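Local coordinates for cell surface protein (Faecalibacterium prausnitzii A2-165, PDB 4GT6) that is of unknown function but, as an extracellular protein built on BspA-type leucine-rich repeats, probably binds other proteins at the cell surface, at residues N22-I26 / Y49-G55; H34-A40 / L66-P72. All blocks are in the same frame, centred on the assembly; numbering follows the deposited sequence. Where two conformers were deposited one is given.

Contact 1 (N22-I26 / Y49-G55); sequences NTATI and YPVSKIG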
loop_
_atom_site.group_PDB
_atom_site.type_symbol
_atom_site.label_atom_id
_atom_site.label_comp_id
_atom_site.label_asym_id
_atom_site.label_seq_id
_atom_site.Cartn_x
_atom_site.Cartn_y
_atom_site.Cartn_z
ATOM N N ASN A 22 -14.729 -10.585 -33.803
ATOM C CA ASN A 22 -15.921 -9.857 -34.294
ATOM C C ASN A 22 -16.685 -9.093 -33.193
ATOM O O ASN A 22 -17.888 -8.882 -33.306
ATOM C CB ASN A 22 -16.872 -10.792 -35.063
ATOM C CG ASN A 22 -16.306 -11.177 -36.391
ATOM O OD1 ASN A 22 -15.486 -10.451 -36.976
ATOM N ND2 ASN A 22 -16.735 -12.315 -36.893
ATOM N N THR A 23 -15.957 -8.609 -32.192
ATOM C CA THR A 23 -16.462 -7.674 -31.191
ATOM C C THR A 23 -15.767 -6.347 -31.482
ATOM O O THR A 23 -14.868 -6.302 -32.335
ATOM C CB THR A 23 -16.216 -8.152 -29.757
ATOM O OG1 THR A 23 -14.801 -8.259 -29.532
ATOM C CG2 THR A 23 -16.965 -9.452 -29.417
ATOM N N ALA A 24 -16.134 -5.290 -30.745
ATOM C CA ALA A 24 -15.498 -3.990 -30.869
ATOM C C ALA A 24 -14.930 -3.547 -29.540
ATOM O O ALA A 24 -15.433 -3.921 -28.474
ATOM C CB ALA A 24 -16.503 -2.953 -31.359
ATOM N N THR A 25 -13.892 -2.715 -29.608
ATOM C CA THR A 25 -13.301 -2.059 -28.444
ATOM C C THR A 25 -13.531 -0.581 -28.597
ATOM O O THR A 25 -13.132 -0.034 -29.630
ATOM C CB THR A 25 -11.805 -2.385 -28.327
ATOM O OG1 THR A 25 -11.655 -3.788 -28.087
ATOM C CG2 THR A 25 -11.088 -1.539 -27.205
ATOM N N ILE A 26 -14.139 0.074 -27.588
ATOM C CA ILE A 26 -14.299 1.552 -27.583
ATOM C C ILE A 26 -12.915 2.161 -27.402
ATOM O O ILE A 26 -12.224 1.801 -26.456
ATOM C CB ILE A 26 -15.258 2.025 -26.450
ATOM C CG1 ILE A 26 -16.691 1.450 -26.593
ATOM C CG2 ILE A 26 -15.254 3.577 -26.322
ATOM C CD1 ILE A 26 -17.380 1.667 -27.895
ATOM N N TYR A 49 -21.425 -4.981 -34.119
ATOM C CA TYR A 49 -20.398 -5.514 -33.253
ATOM C C TYR A 49 -20.769 -5.327 -31.813
ATOM O O TYR A 49 -20.901 -4.192 -31.389
ATOM C CB TYR A 49 -19.041 -4.810 -33.509
ATOM C CG TYR A 49 -18.518 -5.035 -34.907
ATOM C CD1 TYR A 49 -18.950 -4.242 -35.972
ATOM C CD2 TYR A 49 -17.601 -6.044 -35.174
ATOM C CE1 TYR A 49 -18.512 -4.482 -37.275
ATOM C CE2 TYR A 49 -17.158 -6.295 -36.470
ATOM C CZ TYR A 49 -17.593 -5.485 -37.515
ATOM O OH TYR A 49 -17.157 -5.731 -38.793
ATOM N N PRO A 50 -20.850 -6.390 -30.998
ATOM C CA PRO A 50 -20.986 -6.165 -29.539
ATOM C C PRO A 50 -19.721 -5.499 -28.998
ATOM O O PRO A 50 -18.619 -5.784 -29.485
ATOM C CB PRO A 50 -21.116 -7.598 -28.966
ATOM C CG PRO A 50 -21.410 -8.464 -30.150
ATOM C CD PRO A 50 -20.695 -7.823 -31.301
ATOM N N VAL A 51 -19.857 -4.609 -28.002
ATOM C CA VAL A 51 -18.697 -3.941 -27.393
ATOM C C VAL A 51 -18.162 -4.818 -26.249
ATOM O O VAL A 51 -18.810 -4.942 -25.208
ATOM C CB VAL A 51 -19.081 -2.515 -26.931
ATOM C CG1 VAL A 51 -17.962 -1.869 -26.112
ATOM C CG2 VAL A 51 -19.447 -1.644 -28.139
ATOM N N SER A 52 -16.973 -5.406 -26.437
ATOM C CA SER A 52 -16.377 -6.322 -25.445
ATOM C C SER A 52 -15.354 -5.633 -24.550
ATOM O O SER A 52 -14.964 -6.199 -23.520
ATOM C CB SER A 52 -15.704 -7.506 -26.149
ATOM O OG SER A 52 -14.643 -7.020 -26.955
ATOM N N LYS A 53 -14.913 -4.418 -24.924
ATOM C CA LYS A 53 -13.870 -3.770 -24.140
ATOM C C LYS A 53 -13.961 -2.263 -24.160
ATOM O O LYS A 53 -14.276 -1.659 -25.192
ATOM C CB LYS A 53 -12.472 -4.212 -24.679
ATOM C CG LYS A 53 -11.275 -3.511 -24.006
ATOM C CD LYS A 53 -9.934 -4.066 -24.508
ATOM C CE LYS A 53 -8.743 -3.374 -23.852
ATOM N NZ LYS A 53 -7.481 -3.866 -24.497
ATOM N N ILE A 54 -13.680 -1.659 -22.995
ATOM C CA ILE A 54 -13.486 -0.203 -22.881
ATOM C C ILE A 54 -11.991 -0.026 -23.033
ATOM O O ILE A 54 -11.232 -0.499 -22.187
ATOM C CB ILE A 54 -14.026 0.354 -21.554
ATOM C CG1 ILE A 54 -15.567 0.122 -21.464
ATOM C CG2 ILE A 54 -13.659 1.871 -21.448
ATOM C CD1 ILE A 54 -16.102 0.269 -20.050
ATOM N N GLY A 55 -11.570 0.602 -24.120
ATOM C CA GLY A 55 -10.148 0.731 -24.415
ATOM C C GLY A 55 -9.363 1.520 -23.388
ATOM O O GLY A 55 -9.930 2.252 -22.563
#
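Strands 24-26 and 49-54 run parallel, their axes 4.8 Å apart at closest approach and turned 32° from each other. The backbone ladder starts with Ala24 N to Pro50 O at 2.8 Å and Ser52 N to Ala24 O at 3.0 Å, then continues with Ile26 N to Lys53 O at 3.0 Å and Gly55 N to Ile26 O at 2.7 Å. Between the second and third bonds the register slips by one: Ala24 pairs with Val51, but Thr25 with Lys53. This is a beta bulge at Ser52, whose psi of -14° departs from strand values and leaves Lys53 N buried without a partner. The pairing belongs to the N-terminal end of the leucine-rich repeat solenoid, where strand 14-18 lies antiparallel on the far edge of 24-29. On one face Ile26 CG1 packs against Val51 CG1 at 3.6 Å, and Ala24 CB meets Tyr49 CB at 3.8 Å; Val42 covers Ala24, Tyr49 and Val51. On the other face Thr25 OG1 lies 3.5 Å from Lys53 CB while bonding to Asn19. Thr23 OG1, also held by Asp21, lies 2.9 Å from Ser52 OG, whose proton may go to another acceptor. A CB on Gly55 would collide with Ile26 O.

Contact 2 (H34-A40 / L66-P72); sequences HRITIPA and LTSVQIP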
loop_
_atom_site.group_PDB
_atom_site.type_symbol
_atom_site.label_atom_id
_atom_site.label_comp_id
_atom_site.label_asym_id
_atom_site.label_seq_id
_atom_site.Cartn_x
_atom_site.Cartn_y
_atom_site.Cartn_z
ATOM N N HIS A 34 -22.386 13.808 -18.306
ATOM C CA HIS A 34 -22.022 13.587 -16.908
ATOM C C HIS A 34 -22.549 12.223 -16.438
ATOM O O HIS A 34 -22.125 11.734 -15.389
ATOM C CB HIS A 34 -22.501 14.734 -15.991
ATOM C CG HIS A 34 -23.988 14.890 -15.944
ATOM N ND1 HIS A 34 -24.670 15.651 -16.884
ATOM C CD2 HIS A 34 -24.875 14.392 -15.056
ATOM C CE1 HIS A 34 -25.951 15.557 -16.553
ATOM N NE2 HIS A 34 -26.117 14.823 -15.450
ATOM N N ARG A 35 -23.478 11.624 -17.206
ATOM C CA ARG A 35 -23.995 10.257 -16.993
ATOM C C ARG A 35 -23.692 9.484 -18.264
ATOM O O ARG A 35 -24.291 9.748 -19.314
ATOM C CB ARG A 35 -25.504 10.222 -16.688
ATOM C CG ARG A 35 -25.948 11.084 -15.524
ATOM C CD ARG A 35 -27.383 10.734 -15.094
ATOM N NE ARG A 35 -27.449 9.396 -14.482
ATOM C CZ ARG A 35 -27.058 9.104 -13.240
ATOM N NH1 ARG A 35 -26.573 10.051 -12.447
ATOM N NH2 ARG A 35 -27.131 7.858 -12.790
ATOM N N ILE A 36 -22.713 8.595 -18.190
ATOM C CA ILE A 36 -22.220 7.868 -19.361
ATOM C C ILE A 36 -22.901 6.511 -19.475
ATOM O O ILE A 36 -23.064 5.807 -18.480
ATOM C CB ILE A 36 -20.670 7.738 -19.277
ATOM C CG1 ILE A 36 -19.978 9.110 -19.514
ATOM C CG2 ILE A 36 -20.088 6.639 -20.221
ATOM C CD1 ILE A 36 -19.979 9.588 -20.962
ATOM N N THR A 37 -23.291 6.172 -20.700
ATOM C CA THR A 37 -23.840 4.871 -21.043
ATOM C C THR A 37 -22.975 4.309 -22.166
ATOM O O THR A 37 -23.063 4.774 -23.308
ATOM C CB THR A 37 -25.322 4.960 -21.452
ATOM O OG1 THR A 37 -26.046 5.524 -20.374
ATOM C CG2 THR A 37 -25.901 3.586 -21.811
ATOM N N ILE A 38 -22.145 3.311 -21.839
ATOM C CA ILE A 38 -21.285 2.684 -22.842
ATOM C C ILE A 38 -22.186 1.858 -23.760
ATOM O O ILE A 38 -23.023 1.126 -23.250
ATOM C CB ILE A 38 -20.173 1.816 -22.170
ATOM C CG1 ILE A 38 -19.248 2.649 -21.203
ATOM C CG2 ILE A 38 -19.381 1.011 -23.226
ATOM C CD1 ILE A 38 -18.391 3.726 -21.869
ATOM N N PRO A 39 -22.072 1.996 -25.095
ATOM C CA PRO A 39 -22.968 1.234 -25.985
ATOM C C PRO A 39 -22.700 -0.277 -25.917
ATOM O O PRO A 39 -21.561 -0.681 -25.716
ATOM C CB PRO A 39 -22.643 1.797 -27.378
ATOM C CG PRO A 39 -21.233 2.282 -27.270
ATOM C CD PRO A 39 -21.135 2.846 -25.866
ATOM N N ALA A 40 -23.763 -1.083 -25.988
ATOM C CA ALA A 40 -23.675 -2.552 -25.995
ATOM C C ALA A 40 -23.255 -3.048 -27.381
ATOM O O ALA A 40 -22.708 -4.152 -27.525
ATOM C CB ALA A 40 -25.011 -3.159 -25.606
ATOM N N LEU A 66 -18.389 14.327 -14.359
ATOM C CA LEU A 66 -18.752 12.917 -14.562
ATOM C C LEU A 66 -19.160 12.315 -13.241
ATOM O O LEU A 66 -18.340 12.276 -12.314
ATOM C CB LEU A 66 -17.607 12.108 -15.190
ATOM C CG LEU A 66 -17.911 10.614 -15.408
ATOM C CD1 LEU A 66 -19.053 10.399 -16.423
ATOM C CD2 LEU A 66 -16.641 9.846 -15.850
ATOM N N THR A 67 -20.421 11.863 -13.152
ATOM C CA THR A 67 -20.955 11.339 -11.890
ATOM C C THR A 67 -21.216 9.822 -11.937
ATOM O O THR A 67 -21.160 9.165 -10.894
ATOM C CB THR A 67 -22.235 12.150 -11.483
ATOM O OG1 THR A 67 -22.466 11.998 -10.090
ATOM C CG2 THR A 67 -23.489 11.783 -12.285
ATOM N N SER A 68 -21.554 9.284 -13.108
ATOM C CA SER A 68 -21.884 7.863 -13.192
ATOM C C SER A 68 -21.571 7.289 -14.554
ATOM O O SER A 68 -21.552 8.005 -15.554
ATOM C CB SER A 68 -23.374 7.651 -12.888
ATOM O OG SER A 68 -24.181 8.196 -13.917
ATOM N N VAL A 69 -21.281 5.983 -14.563
ATOM C CA VAL A 69 -20.979 5.227 -15.769
ATOM C C VAL A 69 -21.765 3.922 -15.726
ATOM O O VAL A 69 -21.751 3.210 -14.722
ATOM C CB VAL A 69 -19.445 4.962 -15.878
ATOM C CG1 VAL A 69 -19.137 3.961 -16.998
ATOM C CG2 VAL A 69 -18.662 6.258 -16.078
ATOM N N GLN A 70 -22.442 3.615 -16.816
ATOM C CA GLN A 70 -23.145 2.366 -16.969
ATOM C C GLN A 70 -22.444 1.601 -18.065
ATOM O O GLN A 70 -22.180 2.163 -19.141
ATOM C CB GLN A 70 -24.614 2.625 -17.310
ATOM C CG GLN A 70 -25.373 1.360 -17.552
ATOM C CD GLN A 70 -26.745 1.697 -18.033
ATOM O OE1 GLN A 70 -27.032 1.703 -19.237
ATOM N NE2 GLN A 70 -27.610 1.973 -17.095
ATOM N N ILE A 71 -22.133 0.320 -17.783
ATOM C CA ILE A 71 -21.427 -0.591 -18.683
ATOM C C ILE A 71 -22.373 -1.724 -19.114
ATOM O O ILE A 71 -23.023 -2.297 -18.237
ATOM C CB ILE A 71 -20.176 -1.148 -17.931
ATOM C CG1 ILE A 71 -19.246 -0.011 -17.415
ATOM C CG2 ILE A 71 -19.407 -2.188 -18.759
ATOM C CD1 ILE A 71 -17.867 -0.488 -16.773
ATOM N N PRO A 72 -22.432 -2.119 -20.397
ATOM C CA PRO A 72 -23.272 -3.265 -20.751
ATOM C C PRO A 72 -22.619 -4.596 -20.347
ATOM O O PRO A 72 -21.390 -4.665 -20.158
ATOM C CB PRO A 72 -23.403 -3.133 -22.261
ATOM C CG PRO A 72 -22.130 -2.488 -22.695
ATOM C CD PRO A 72 -21.741 -1.566 -21.590
HETATM O O HOH W 1 -24.550 6.464 -16.106
#
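His34 opens the pairing from the loop: its O accepts a 2.8 Å hydrogen bond from Thr67 N and a weak one, 3.4 Å, from Ser68 N. Arg35 lays one face of its guanidinium over Ser68, CZ to OG 3.1 Å, without a hydrogen bond between them. Ile36 carries the centre of the ladder, with Ile36 N to Ser68 O at 2.9 Å and Gln70 N to Ile36 O at 2.8 Å; a water also links Ile36 O to Ser68 OG. Strands 35-37 and 68-71 are parallel, 11° apart, and start the three-stranded sheet that 91-94 completes, successive rungs of the leucine-rich repeat solenoid. Inward, Ile36 CG1 touches Leu66 CD1 at 3.5 Å, with Phe59 and Tyr14 packing on Ile36 as well. Thr37 sits on the opposite face, its CG2 3.4 Å from Gln70 OE1. Ile38 N closes the ladder on Gln70 O at 2.9 Å, and Ile38 CB rests 3.8 Å from Pro72 CD. Past Pro39, Ala40 CB packs on Pro72 CB at 3.7 Å.

Overall arrangement
Contacts 1 and 2 have centres 15 Å apart, and their segments alternate along the chain: 22-26, 34-40, 49-55, then 66-72. Each pairs parallel strands from different turns of the coil, but in separate sheets. The two meet directly where 34-40 leads out of its strand: Val51 N lies 2.9 Å from Ala40 O, probably as a hydrogen bond, and Val51 CB packs 3.3 Å from Pro39 O. Between the sheets, Ile54 CD1 meets Ile71 CD1 at 3.8 Å and Ile26 CD1 reaches Pro39 CG at 4.0 Å, joining both contacts through apolar packing. The sodium ion, at Ser297 and Glu320, belongs to much later repeats.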